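Local coordinates for nuclear transport factor 2 family protein (Rhodopseudomonas palustris, PDB 3DM8) that is of unknown function but belongs to the SnoaL-like branch of the NTF2 superfamily and may be an isomerase, at residues S5-S10 against Y72-V77; A16-Q21 against S66-R71; A36-I41 against N118-L123; A85-Y90 against S102-L107. One frame throughout, in Å; residues are numbered along the deposited sequence. Where two conformers were deposited one is given.

Interaction 1 of 4, residues S5-S10 against Y72-V77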
loop_
_atom_site.group_PDB
_atom_site.type_symbol
_atom_site.label_atom_id
_atom_site.label_comp_id
_atom_site.label_asym_id
_atom_site.label_seq_id
_atom_site.Cartn_x
_atom_site.Cartn_y
_atom_site.Cartn_z
ATOM N N SER A 5 14.877 -6.561 -12.016
ATOM C CA SER A 5 13.961 -5.908 -12.958
ATOM C C SER A 5 13.245 -4.740 -12.343
ATOM O O SER A 5 12.820 -3.820 -13.057
ATOM C CB SER A 5 12.945 -6.915 -13.524
ATOM O OG SER A 5 13.611 -7.847 -14.392
ATOM N N LEU A 6 13.100 -4.763 -11.031
ATOM C CA LEU A 6 12.405 -3.634 -10.354
ATOM C C LEU A 6 13.208 -2.321 -10.553
ATOM O O LEU A 6 12.665 -1.239 -10.829
ATOM C CB LEU A 6 12.239 -3.921 -8.874
ATOM C CG LEU A 6 11.639 -2.780 -8.048
ATOM C CD1 LEU A 6 10.198 -2.503 -8.516
ATOM C CD2 LEU A 6 11.757 -3.002 -6.499
ATOM N N TRP A 7 14.513 -2.458 -10.402
ATOM C CA TRP A 7 15.429 -1.305 -10.544
ATOM C C TRP A 7 15.443 -0.783 -11.993
ATOM O O TRP A 7 15.515 0.443 -12.258
ATOM C CB TRP A 7 16.841 -1.622 -10.015
ATOM C CG TRP A 7 16.813 -2.246 -8.616
ATOM C CD1 TRP A 7 17.418 -3.389 -8.225
ATOM C CD2 TRP A 7 16.114 -1.753 -7.475
ATOM N NE1 TRP A 7 17.159 -3.635 -6.888
ATOM C CE2 TRP A 7 16.338 -2.655 -6.417
ATOM C CE3 TRP A 7 15.302 -0.645 -7.252
ATOM C CZ2 TRP A 7 15.797 -2.470 -5.148
ATOM C CZ3 TRP A 7 14.774 -0.450 -5.976
ATOM C CH2 TRP A 7 15.031 -1.347 -4.948
ATOM N N ARG A 8 15.389 -1.718 -12.925
ATOM C CA ARG A 8 15.358 -1.373 -14.362
ATOM C C ARG A 8 14.073 -0.634 -14.708
ATOM O O ARG A 8 14.063 0.360 -15.459
ATOM C CB ARG A 8 15.543 -2.600 -15.242
ATOM C CG ARG A 8 16.857 -3.294 -15.068
ATOM C CD ARG A 8 16.985 -4.453 -16.023
ATOM N NE ARG A 8 15.823 -5.329 -15.957
ATOM C CZ ARG A 8 14.995 -5.561 -16.976
ATOM N NH1 ARG A 8 15.210 -5.003 -18.156
ATOM N NH2 ARG A 8 13.972 -6.376 -16.813
ATOM N N PHE A 9 12.982 -1.117 -14.126
ATOM C CA PHE A 9 11.678 -0.489 -14.320
ATOM C C PHE A 9 11.666 0.892 -13.700
ATOM O O PHE A 9 11.174 1.846 -14.278
ATOM C CB PHE A 9 10.562 -1.355 -13.712
ATOM C CG PHE A 9 9.257 -0.669 -13.603
ATOM C CD1 PHE A 9 8.546 -0.309 -14.719
ATOM C CD2 PHE A 9 8.695 -0.457 -12.374
ATOM C CE1 PHE A 9 7.331 0.341 -14.615
ATOM C CE2 PHE A 9 7.451 0.169 -12.274
ATOM C CZ PHE A 9 6.793 0.584 -13.398
ATOM N N SER A 10 12.256 1.007 -12.520
ATOM C CA SER A 10 12.236 2.255 -11.788
ATOM C C SER A 10 13.014 3.301 -12.594
ATOM O O SER A 10 12.598 4.466 -12.690
ATOM C CB SER A 10 12.801 2.086 -10.372
ATOM O OG SER A 10 12.657 3.317 -9.650
ATOM N N TYR A 72 12.999 10.929 -4.230
ATOM C CA TYR A 72 12.499 9.586 -3.945
ATOM C C TYR A 72 13.006 9.110 -2.615
ATOM O O TYR A 72 14.169 9.343 -2.298
ATOM C CB TYR A 72 13.007 8.610 -4.979
ATOM C CG TYR A 72 12.569 8.899 -6.390
ATOM C CD1 TYR A 72 13.088 9.976 -7.097
ATOM C CD2 TYR A 72 11.637 8.079 -7.020
ATOM C CE1 TYR A 72 12.686 10.237 -8.421
ATOM C CE2 TYR A 72 11.239 8.324 -8.330
ATOM C CZ TYR A 72 11.768 9.404 -9.033
ATOM O OH TYR A 72 11.345 9.637 -10.344
ATOM N N HIS A 73 12.134 8.459 -1.853
ATOM C CA HIS A 73 12.552 7.774 -0.651
ATOM C C HIS A 73 11.973 6.371 -0.572
ATOM O O HIS A 73 10.777 6.181 -0.520
ATOM C CB HIS A 73 12.206 8.506 0.627
ATOM C CG HIS A 73 12.796 7.839 1.823
ATOM N ND1 HIS A 73 12.029 7.250 2.804
ATOM C CD2 HIS A 73 14.087 7.570 2.143
ATOM C CE1 HIS A 73 12.820 6.688 3.701
ATOM N NE2 HIS A 73 14.073 6.864 3.322
ATOM N N ARG A 74 12.869 5.422 -0.525
ATOM C CA ARG A 74 12.500 3.995 -0.521
ATOM C C ARG A 74 12.519 3.489 0.916
ATOM O O ARG A 74 13.590 3.410 1.541
ATOM C CB ARG A 74 13.521 3.218 -1.354
ATOM C CG ARG A 74 12.966 2.062 -2.164
ATOM C CD ARG A 74 12.726 2.547 -3.611
ATOM N NE ARG A 74 11.877 1.621 -4.361
ATOM C CZ ARG A 74 11.567 1.763 -5.646
ATOM N NH1 ARG A 74 12.041 2.804 -6.324
ATOM N NH2 ARG A 74 10.787 0.863 -6.241
ATOM N N GLU A 75 11.343 3.103 1.414
ATOM C CA GLU A 75 11.143 2.785 2.832
ATOM C C GLU A 75 11.257 1.324 3.156
ATOM O O GLU A 75 11.789 0.950 4.190
ATOM C CB GLU A 75 9.809 3.349 3.315
ATOM C CG GLU A 75 9.822 4.887 3.319
ATOM C CD GLU A 75 8.437 5.582 3.563
ATOM O OE1 GLU A 75 7.341 4.958 3.460
ATOM O OE2 GLU A 75 8.452 6.798 3.824
ATOM N N SER A 76 10.729 0.481 2.286
ATOM C CA SER A 76 10.809 -0.978 2.457
ATOM C C SER A 76 10.899 -1.554 1.058
ATOM O O SER A 76 10.259 -1.050 0.148
ATOM C CB SER A 76 9.540 -1.588 3.094
ATOM O OG SER A 76 8.944 -0.803 4.127
ATOM N N VAL A 77 11.651 -2.608 0.926
ATOM C CA VAL A 77 11.768 -3.328 -0.343
ATOM C C VAL A 77 11.923 -4.811 -0.070
ATOM O O VAL A 77 12.789 -5.236 0.704
ATOM C CB VAL A 77 13.002 -2.871 -1.133
ATOM C CG1 VAL A 77 13.090 -3.630 -2.443
ATOM C CG2 VAL A 77 12.967 -1.353 -1.374
#
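Leu6 opens the contact, its CG anti to the backbone N (chi1 175°), which sends both methyls toward the edge strand. Tip to tip, its CD2 lies 4.0 Å from NH2 of Arg74, and the same methyl reaches CG1 of Val77. Trp7 follows on the next helical position. With CG anti to the carbonyl carbon, the indole carries its six-membered ring forward, so that CH2 rests 3.9 Å from Val77 CG1. Its CZ3 sits over the centre of one face of the Arg74 guanidinium, 3.9 Å from CZ; the two planes stand 72° apart, so the ring meets the flat cation with its rim. Arg74 NE, at the edge of that ring, is buried here without a polar partner in the model. One turn after Leu6, Ser10 supplies the polar end: Arg74 NH1 gives OG a weak, bent hydrogen bond of 3.4 Å. A bend at chi2 (97°) lets the long Arg74 chain reach across to the helix, while its NH2 also makes a weak bond to Ser86 on the adjoining strand. The N-terminal helix thus runs roughly antiparallel to the outer strand, the helix-on-curved-sheet packing of the NTF2-like alpha+beta fold.

Interaction 2 of 4, residues A16-Q21 against S66-R71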
loop_
_atom_site.group_PDB
_atom_site.type_symbol
_atom_site.label_atom_id
_atom_site.label_comp_id
_atom_site.label_asym_id
_atom_site.label_seq_id
_atom_site.Cartn_x
_atom_site.Cartn_y
_atom_site.Cartn_z
ATOM N N ALA A 16 10.871 8.404 -18.204
ATOM C CA ALA A 16 9.636 8.704 -18.902
ATOM C C ALA A 16 8.991 9.888 -18.199
ATOM O O ALA A 16 8.603 10.875 -18.841
ATOM C CB ALA A 16 8.689 7.514 -18.974
ATOM N N LEU A 17 8.925 9.832 -16.878
ATOM C CA LEU A 17 8.164 10.850 -16.150
ATOM C C LEU A 17 8.893 12.169 -16.115
ATOM O O LEU A 17 8.279 13.250 -16.170
ATOM C CB LEU A 17 7.855 10.407 -14.722
ATOM C CG LEU A 17 6.981 9.167 -14.605
ATOM C CD1 LEU A 17 6.567 8.987 -13.123
ATOM C CD2 LEU A 17 5.773 9.127 -15.539
ATOM N N ASN A 18 10.217 12.103 -16.008
ATOM C CA ASN A 18 10.967 13.332 -15.791
ATOM C C ASN A 18 11.494 13.911 -17.070
ATOM O O ASN A 18 11.451 15.140 -17.298
ATOM C CB ASN A 18 12.046 13.173 -14.724
ATOM C CG ASN A 18 11.525 13.597 -13.349
ATOM O OD1 ASN A 18 10.328 13.455 -13.076
ATOM N ND2 ASN A 18 12.395 14.154 -12.511
ATOM N N ASP A 19 11.941 13.037 -17.957
ATOM C CA ASP A 19 12.610 13.521 -19.197
ATOM C C ASP A 19 11.774 13.340 -20.451
ATOM O O ASP A 19 12.201 13.689 -21.554
ATOM C CB ASP A 19 13.970 12.833 -19.395
ATOM C CG ASP A 19 14.948 13.156 -18.302
ATOM O OD1 ASP A 19 15.401 12.241 -17.590
ATOM O OD2 ASP A 19 15.250 14.342 -18.117
ATOM N N ARG A 20 10.588 12.788 -20.267
ATOM C CA ARG A 20 9.686 12.436 -21.371
ATOM C C ARG A 20 10.343 11.564 -22.428
ATOM O O ARG A 20 10.068 11.694 -23.618
ATOM C CB ARG A 20 9.098 13.668 -22.044
ATOM C CG ARG A 20 8.752 14.724 -21.099
ATOM C CD ARG A 20 7.737 14.268 -20.076
ATOM N NE ARG A 20 6.514 13.692 -20.637
ATOM C CZ ARG A 20 5.378 14.371 -20.845
ATOM N NH1 ARG A 20 4.307 13.742 -21.301
ATOM N NH2 ARG A 20 5.316 15.664 -20.607
ATOM N N GLN A 21 11.245 10.708 -21.979
ATOM C CA GLN A 21 11.900 9.726 -22.832
ATOM C C GLN A 21 11.358 8.357 -22.461
ATOM O O GLN A 21 11.692 7.832 -21.416
ATOM C CB GLN A 21 13.412 9.744 -22.604
ATOM C CG GLN A 21 14.141 10.985 -23.059
ATOM C CD GLN A 21 15.498 11.154 -22.362
ATOM O OE1 GLN A 21 15.956 10.275 -21.599
ATOM N NE2 GLN A 21 16.126 12.296 -22.587
ATOM N N SER A 66 1.630 15.712 -15.730
ATOM C CA SER A 66 1.010 16.284 -14.525
ATOM C C SER A 66 1.980 16.641 -13.398
ATOM O O SER A 66 1.663 17.496 -12.554
ATOM C CB SER A 66 -0.013 15.325 -13.929
ATOM O OG SER A 66 -1.093 15.124 -14.824
ATOM N N VAL A 67 3.096 15.931 -13.347
ATOM C CA VAL A 67 4.036 16.029 -12.230
ATOM C C VAL A 67 5.493 15.988 -12.664
ATOM O O VAL A 67 5.849 15.473 -13.713
ATOM C CB VAL A 67 3.817 14.917 -11.169
ATOM C CG1 VAL A 67 2.394 14.944 -10.589
ATOM C CG2 VAL A 67 4.138 13.558 -11.733
ATOM N N ARG A 68 6.315 16.564 -11.811
ATOM C CA ARG A 68 7.746 16.332 -11.811
ATOM C C ARG A 68 8.203 15.928 -10.420
ATOM O O ARG A 68 7.950 16.614 -9.434
ATOM C CB ARG A 68 8.483 17.591 -12.262
ATOM C CG ARG A 68 9.968 17.556 -12.034
ATOM C CD ARG A 68 10.717 18.563 -12.907
ATOM N NE ARG A 68 12.018 17.990 -13.260
ATOM C CZ ARG A 68 12.364 17.583 -14.479
ATOM N NH1 ARG A 68 13.567 17.059 -14.679
ATOM N NH2 ARG A 68 11.523 17.717 -15.496
ATOM N N ILE A 69 8.913 14.808 -10.394
ATOM C CA ILE A 69 9.444 14.225 -9.172
ATOM C C ILE A 69 10.827 14.744 -8.933
ATOM O O ILE A 69 11.693 14.719 -9.839
ATOM C CB ILE A 69 9.499 12.682 -9.261
ATOM C CG1 ILE A 69 8.104 12.130 -9.526
ATOM C CG2 ILE A 69 10.079 12.102 -7.982
ATOM C CD1 ILE A 69 8.066 11.037 -10.613
ATOM N N TYR A 70 11.028 15.272 -7.726
ATOM C CA TYR A 70 12.319 15.835 -7.358
ATOM C C TYR A 70 13.055 15.061 -6.259
ATOM O O TYR A 70 14.271 15.211 -6.082
ATOM C CB TYR A 70 12.189 17.300 -7.000
ATOM C CG TYR A 70 11.413 17.627 -5.771
ATOM C CD1 TYR A 70 12.020 17.669 -4.526
ATOM C CD2 TYR A 70 10.067 17.941 -5.835
ATOM C CE1 TYR A 70 11.308 17.984 -3.403
ATOM C CE2 TYR A 70 9.392 18.285 -4.762
ATOM C CZ TYR A 70 9.999 18.297 -3.526
ATOM O OH TYR A 70 9.254 18.589 -2.428
ATOM N N ARG A 71 12.328 14.176 -5.590
ATOM C CA ARG A 71 12.930 13.317 -4.569
ATOM C C ARG A 71 12.204 11.985 -4.405
ATOM O O ARG A 71 10.991 11.903 -4.558
ATOM C CB ARG A 71 13.051 14.078 -3.233
ATOM C CG ARG A 71 14.137 13.556 -2.335
ATOM C CD ARG A 71 14.600 14.631 -1.347
#
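The amide of Asn18, in the last turn of the helix, pairs with the backbone of Ile69 as though it were a short piece of neighbouring strand. Its chi1 of -94° lies away from the staggered values, and chi2 turns the flat group so that both of its polar atoms address one residue. ND2 donates to Ile69 O at 2.8 Å, nearly straight at 167° and lying in both the carbonyl and the amide plane. The return bond, Ile69 N to Asn18 OD1, is weak at 3.3 Å. Arg68 lies over the flat side of the same amide: its chain leaves with CG anti to the backbone N and bends at chi3, placing CG of Asn18 over the centre of one guanidinium face, the two planes 35° apart. From there NH2 makes a weak bond to Asn18 O, 3.1 Å away and strongly bent, close to the C-terminal end of the helix. Asp19 OD2 does not touch the Arg68 cation but may favour its charge from nearby.

Beside these polar bonds Leu17 and Ile69 both set their first branch (CG, CG1) anti to the carbonyl carbon and cross obliquely, CD1 to CD1 at 3.6 Å. Leu17 also packs on Ile63 and Ala64 of helix 53-66, while Ile69 touches Tyr90 of strand 83-94, so the contact fills the corner where two helices meet the start of the edge strand.

Interaction 3 of 4, residues A36-I41 against N118-L123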
loop_
_atom_site.group_PDB
_atom_site.type_symbol
_atom_site.label_atom_id
_atom_site.label_comp_id
_atom_site.label_asym_id
_atom_site.label_seq_id
_atom_site.Cartn_x
_atom_site.Cartn_y
_atom_site.Cartn_z
ATOM N N ALA A 36 -2.971 -1.960 -12.167
ATOM C CA ALA A 36 -3.962 -1.101 -11.443
ATOM C C ALA A 36 -3.327 -0.210 -10.437
ATOM O O ALA A 36 -2.480 -0.618 -9.638
ATOM C CB ALA A 36 -5.118 -1.960 -10.767
ATOM N N ILE A 37 -3.778 1.038 -10.431
ATOM C CA ILE A 37 -3.424 1.950 -9.358
ATOM C C ILE A 37 -4.703 2.371 -8.712
ATOM O O ILE A 37 -5.556 2.884 -9.379
ATOM C CB ILE A 37 -2.695 3.233 -9.833
ATOM C CG1 ILE A 37 -1.418 2.935 -10.575
ATOM C CG2 ILE A 37 -2.387 4.165 -8.612
ATOM C CD1 ILE A 37 -0.919 4.196 -11.339
ATOM N N TYR A 38 -4.837 2.120 -7.417
ATOM C CA TYR A 38 -6.115 2.352 -6.746
ATOM C C TYR A 38 -6.186 3.787 -6.260
ATOM O O TYR A 38 -5.541 4.180 -5.306
ATOM C CB TYR A 38 -6.336 1.365 -5.588
ATOM C CG TYR A 38 -6.401 -0.057 -6.100
ATOM C CD1 TYR A 38 -5.323 -0.914 -5.942
ATOM C CD2 TYR A 38 -7.504 -0.521 -6.804
ATOM C CE1 TYR A 38 -5.336 -2.174 -6.418
ATOM C CE2 TYR A 38 -7.519 -1.830 -7.297
ATOM C CZ TYR A 38 -6.407 -2.639 -7.098
ATOM O OH TYR A 38 -6.336 -3.945 -7.543
ATOM N N GLY A 39 -7.052 4.559 -6.900
ATOM C CA GLY A 39 -7.275 5.922 -6.450
ATOM C C GLY A 39 -8.401 6.585 -7.216
ATOM O O GLY A 39 -8.989 5.977 -8.102
ATOM N N PRO A 40 -8.719 7.821 -6.860
ATOM C CA PRO A 40 -9.972 8.423 -7.301
ATOM C C PRO A 40 -9.872 8.983 -8.689
ATOM O O PRO A 40 -9.263 10.031 -8.904
ATOM C CB PRO A 40 -10.204 9.556 -6.301
ATOM C CG PRO A 40 -8.957 9.848 -5.694
ATOM C CD PRO A 40 -8.044 8.620 -5.834
ATOM N N ILE A 41 -10.525 8.301 -9.621
ATOM C CA ILE A 41 -10.347 8.607 -11.042
ATOM C C ILE A 41 -11.009 9.915 -11.397
ATOM O O ILE A 41 -10.711 10.475 -12.440
ATOM C CB ILE A 41 -10.816 7.498 -12.004
ATOM C CG1 ILE A 41 -12.304 7.244 -11.931
ATOM C CG2 ILE A 41 -10.007 6.206 -11.814
ATOM C CD1 ILE A 41 -12.754 6.336 -12.991
ATOM N N ASN A 118 2.622 -7.542 -14.261
ATOM C CA ASN A 118 1.588 -7.223 -13.277
ATOM C C ASN A 118 2.084 -6.125 -12.326
ATOM O O ASN A 118 3.187 -6.204 -11.760
ATOM C CB ASN A 118 1.162 -8.486 -12.513
ATOM C CG ASN A 118 -0.170 -8.312 -11.779
ATOM O OD1 ASN A 118 -0.275 -7.529 -10.836
ATOM N ND2 ASN A 118 -1.195 -8.988 -12.262
ATOM N N LEU A 119 1.237 -5.102 -12.152
ATOM C CA LEU A 119 1.463 -4.065 -11.175
ATOM C C LEU A 119 0.206 -3.695 -10.440
ATOM O O LEU A 119 -0.890 -3.572 -11.041
ATOM C CB LEU A 119 2.078 -2.820 -11.861
ATOM C CG LEU A 119 2.383 -1.615 -10.986
ATOM C CD1 LEU A 119 3.637 -0.866 -11.512
ATOM C CD2 LEU A 119 1.188 -0.572 -10.817
ATOM N N ARG A 120 0.363 -3.552 -9.128
ATOM C CA ARG A 120 -0.701 -3.080 -8.255
ATOM C C ARG A 120 -0.109 -2.059 -7.311
ATOM O O ARG A 120 0.962 -2.271 -6.717
ATOM C CB ARG A 120 -1.309 -4.220 -7.438
ATOM C CG ARG A 120 -2.105 -5.258 -8.221
ATOM C CD ARG A 120 -3.323 -4.640 -8.870
ATOM N NE ARG A 120 -4.196 -5.631 -9.478
ATOM C CZ ARG A 120 -4.071 -6.046 -10.735
ATOM N NH1 ARG A 120 -4.894 -6.921 -11.234
ATOM N NH2 ARG A 120 -3.137 -5.543 -11.486
ATOM N N MET A 121 -0.748 -0.917 -7.268
ATOM C CA MET A 121 -0.335 0.168 -6.399
ATOM C C MET A 121 -1.457 0.668 -5.535
ATOM O O MET A 121 -2.515 0.956 -6.010
ATOM C CB MET A 121 0.220 1.333 -7.207
ATOM C CG MET A 121 0.561 2.477 -6.319
ATOM S SD MET A 121 1.122 3.949 -7.152
ATOM C CE MET A 121 2.667 3.169 -7.595
ATOM N N VAL A 122 -1.167 0.753 -4.251
ATOM C CA VAL A 122 -2.009 1.396 -3.222
ATOM C C VAL A 122 -1.270 2.601 -2.711
ATOM O O VAL A 122 -0.110 2.528 -2.333
ATOM C CB VAL A 122 -2.231 0.444 -2.005
ATOM C CG1 VAL A 122 -3.282 1.029 -1.038
ATOM C CG2 VAL A 122 -2.674 -0.872 -2.509
ATOM N N LEU A 123 -1.956 3.727 -2.637
ATOM C CA LEU A 123 -1.384 4.882 -1.975
ATOM C C LEU A 123 -2.329 5.628 -1.073
ATOM O O LEU A 123 -3.512 5.307 -0.978
ATOM C CB LEU A 123 -0.882 5.865 -3.013
ATOM C CG LEU A 123 -1.969 6.403 -3.907
ATOM C CD1 LEU A 123 -1.635 7.807 -4.213
ATOM C CD2 LEU A 123 -2.057 5.559 -5.169
HETATM O O HOH W 1 -4.789 3.505 -2.907
#
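Leu119 begins the pairing through its carbonyl, which accepts from Ala36 N at 2.9 Å. The donor stands above the carbonyl plane, and the same oxygen takes a second bond, from Arg120 NH2. That bond lies within the guanidinium plane, and together with the salt bridge from NH1 to Asp34 it fixes the rotation of the Arg120 head. Bent at chi2 (-63°), the Arg120 chain folds back along the sheet, so that CD lies 3.7 Å from Ala36 CB, a methyl that also sits over one face of the guanidinium. The Tyr38 ring crosses the same chain obliquely, its plane 76° from the guanidinium, with OH 3.4 Å from Arg120 CD. Met121 is held by both its backbone N and its O: N donates to Ala36 O, and O receives Tyr38 N at 3.0 Å, almost straight at 175°. On the sheet face that Met121 shares with Ile37, the two side chains run side by side, SD lying 3.8 Å from Ile37 CG2. Val122 returns to the face of Tyr38, its CG2 touching the ring loosely. Leu123 brings CD2 to 3.7 Å from Ile37 CG2, although its CG takes the crowded position between N and the carbonyl carbon. A water then links the two chains, donating to Tyr38 O at 2.6 Å and accepting from Leu123 N. Met87 of the second subunit packs on Arg120 and Val122, and Arg104 of that subunit makes a cation-pi contact with Tyr38. This parallel pair is the one non-antiparallel junction in the mixed, curved sheet of the NTF2-like fold.

Interaction 4 of 4, residues A85-Y90 against S102-L107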
loop_
_atom_site.group_PDB
_atom_site.type_symbol
_atom_site.label_atom_id
_atom_site.label_comp_id
_atom_site.label_asym_id
_atom_site.label_seq_id
_atom_site.Cartn_x
_atom_site.Cartn_y
_atom_site.Cartn_z
ATOM N N ALA A 85 7.927 -6.303 -3.862
ATOM C CA ALA A 85 7.012 -5.357 -3.181
ATOM C C ALA A 85 7.817 -4.246 -2.560
ATOM O O ALA A 85 8.929 -4.449 -2.050
ATOM C CB ALA A 85 6.172 -6.080 -2.107
ATOM N N SER A 86 7.307 -3.034 -2.659
ATOM C CA SER A 86 7.985 -1.962 -1.990
ATOM C C SER A 86 7.140 -0.792 -1.650
ATOM O O SER A 86 6.056 -0.600 -2.184
ATOM C CB SER A 86 9.181 -1.528 -2.798
ATOM O OG SER A 86 8.777 -0.978 -4.053
ATOM N N MET A 87 7.653 -0.087 -0.681
ATOM C CA MET A 87 7.050 1.115 -0.172
ATOM C C MET A 87 7.970 2.282 -0.444
ATOM O O MET A 87 9.114 2.276 -0.014
ATOM C CB MET A 87 6.882 1.022 1.305
ATOM C CG MET A 87 6.322 2.305 1.743
ATOM S SD MET A 87 4.624 1.909 2.135
ATOM C CE MET A 87 5.019 1.733 3.804
ATOM N N VAL A 88 7.461 3.286 -1.154
ATOM C CA VAL A 88 8.264 4.434 -1.527
ATOM C C VAL A 88 7.466 5.714 -1.436
ATOM O O VAL A 88 6.251 5.717 -1.628
ATOM C CB VAL A 88 8.850 4.280 -2.948
ATOM C CG1 VAL A 88 9.387 2.864 -3.161
ATOM C CG2 VAL A 88 7.833 4.648 -4.042
ATOM N N ARG A 89 8.182 6.773 -1.125
ATOM C CA ARG A 89 7.630 8.128 -1.066
ATOM C C ARG A 89 8.257 8.986 -2.170
ATOM O O ARG A 89 9.452 8.984 -2.396
ATOM C CB ARG A 89 7.897 8.765 0.274
ATOM C CG ARG A 89 6.682 9.433 0.841
ATOM C CD ARG A 89 7.019 10.514 1.778
ATOM N NE ARG A 89 8.346 10.362 2.338
ATOM C CZ ARG A 89 9.148 11.403 2.509
ATOM N NH1 ARG A 89 8.717 12.605 2.145
ATOM N NH2 ARG A 89 10.355 11.250 3.039
ATOM N N TYR A 90 7.381 9.621 -2.904
ATOM C CA TYR A 90 7.753 10.541 -3.996
ATOM C C TYR A 90 7.494 11.949 -3.489
ATOM O O TYR A 90 6.394 12.255 -3.012
ATOM C CB TYR A 90 6.838 10.376 -5.205
ATOM C CG TYR A 90 7.149 9.359 -6.283
ATOM C CD1 TYR A 90 6.443 9.399 -7.498
ATOM C CD2 TYR A 90 8.084 8.374 -6.103
ATOM C CE1 TYR A 90 6.692 8.469 -8.515
ATOM C CE2 TYR A 90 8.351 7.430 -7.113
ATOM C CZ TYR A 90 7.649 7.484 -8.307
ATOM O OH TYR A 90 7.918 6.574 -9.304
ATOM N N SER A 102 3.608 15.352 -1.665
ATOM C CA SER A 102 4.323 14.109 -1.256
ATOM C C SER A 102 3.347 12.955 -1.336
ATOM O O SER A 102 2.200 13.072 -0.879
ATOM C CB SER A 102 4.909 14.312 0.149
ATOM O OG SER A 102 5.376 13.113 0.739
ATOM N N VAL A 103 3.773 11.854 -1.943
ATOM C CA VAL A 103 2.918 10.684 -2.178
ATOM C C VAL A 103 3.583 9.446 -1.616
ATOM O O VAL A 103 4.706 9.147 -1.983
ATOM C CB VAL A 103 2.691 10.479 -3.684
ATOM C CG1 VAL A 103 1.710 9.353 -3.930
ATOM C CG2 VAL A 103 2.155 11.771 -4.320
ATOM N N ARG A 104 2.889 8.741 -0.716
ATOM C CA ARG A 104 3.408 7.502 -0.204
ATOM C C ARG A 104 2.664 6.328 -0.848
ATOM O O ARG A 104 1.428 6.282 -0.847
ATOM C CB ARG A 104 3.229 7.416 1.302
ATOM C CG ARG A 104 3.824 6.177 1.792
ATOM C CD ARG A 104 3.725 6.046 3.275
ATOM N NE ARG A 104 4.956 6.528 3.921
ATOM C CZ ARG A 104 5.051 7.658 4.603
ATOM N NH1 ARG A 104 4.037 8.510 4.697
ATOM N NH2 ARG A 104 6.208 7.974 5.140
ATOM N N MET A 105 3.422 5.412 -1.429
ATOM C CA MET A 105 2.835 4.350 -2.247
ATOM C C MET A 105 3.409 2.993 -1.841
ATOM O O MET A 105 4.538 2.903 -1.400
ATOM C CB MET A 105 3.104 4.582 -3.732
ATOM C CG MET A 105 2.781 5.954 -4.260
ATOM S SD MET A 105 3.534 6.210 -5.924
ATOM C CE MET A 105 5.265 6.282 -5.514
ATOM N N ALA A 106 2.591 1.965 -2.018
ATOM C CA ALA A 106 2.996 0.572 -1.891
ATOM C C ALA A 106 2.741 -0.107 -3.226
ATOM O O ALA A 106 1.629 -0.045 -3.769
ATOM C CB ALA A 106 2.198 -0.115 -0.785
ATOM N N LEU A 107 3.795 -0.715 -3.749
ATOM C CA LEU A 107 3.864 -1.263 -5.114
ATOM C C LEU A 107 4.159 -2.769 -5.057
ATOM O O LEU A 107 5.090 -3.194 -4.401
ATOM C CB LEU A 107 5.020 -0.513 -5.832
ATOM C CG LEU A 107 5.385 -0.900 -7.234
ATOM C CD1 LEU A 107 4.252 -0.400 -8.133
ATOM C CD2 LEU A 107 6.722 -0.258 -7.604
#
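One face of the Tyr90 ring, in the antiparallel beta hairpin of strands 83-94 and 100-112, is covered by the methyl of Met105: CE stands 3.5 Å from the ring centroid, only 9° off the normal, a CH-pi contact whose sulfur behind it adds a Met-aromatic one. The two other flat groups are cations. Ser102 OG lies at the edge of the Arg89 guanidinium, in its plane, and Arg89 CD lies over one face of the Arg104 guanidinium, toward its rim. These like charges approach to 4.3 Å between Arg89 NE and Arg104 NH2; Glu75, salt-bridged to Arg104 and weakly paired with Arg89, probably offsets their repulsion.

Within the NTF2-like sheet, Ser86 with Leu107, Val88 with Met105 and Tyr90 with Val103 are hydrogen-bonded pairs, each with two bonds; Met87 with Ala106 and Arg89 with Arg104 are non-hydrogen-bonded. The face of Met87 and Ala106 meets the second subunit, where Ala106 packs on its own counterpart. On the other face, Met105 leaves with CG anti to the carbonyl carbon and bends at chi3 (-69°), which turns its methyl back across to the neighbouring strand. There packing is tight, with Met105 CE only 3.4 Å from Val88 CG2.

Overall arrangement
From the N terminus, helix 5-19 supplies the first partner of two contacts. Interaction 2 closes a loop from the end of that helix to the start of strand 67-79, and interaction 1 closes a larger one around it, so the helix is fastened to the edge strand at two places about 15 Å apart between centres. Interaction 3 opens inside both loops, at strand 33-38, and closes only at strand 115-123; it therefore crosses interactions 1 and 2. Within its span interaction 4 forms a short hairpin loop, after the first two have closed. It pairs strands 83-94 and 100-112, which lie between strands 67-79 and 115-123, and interactions 3 and 4 both reach the second subunit.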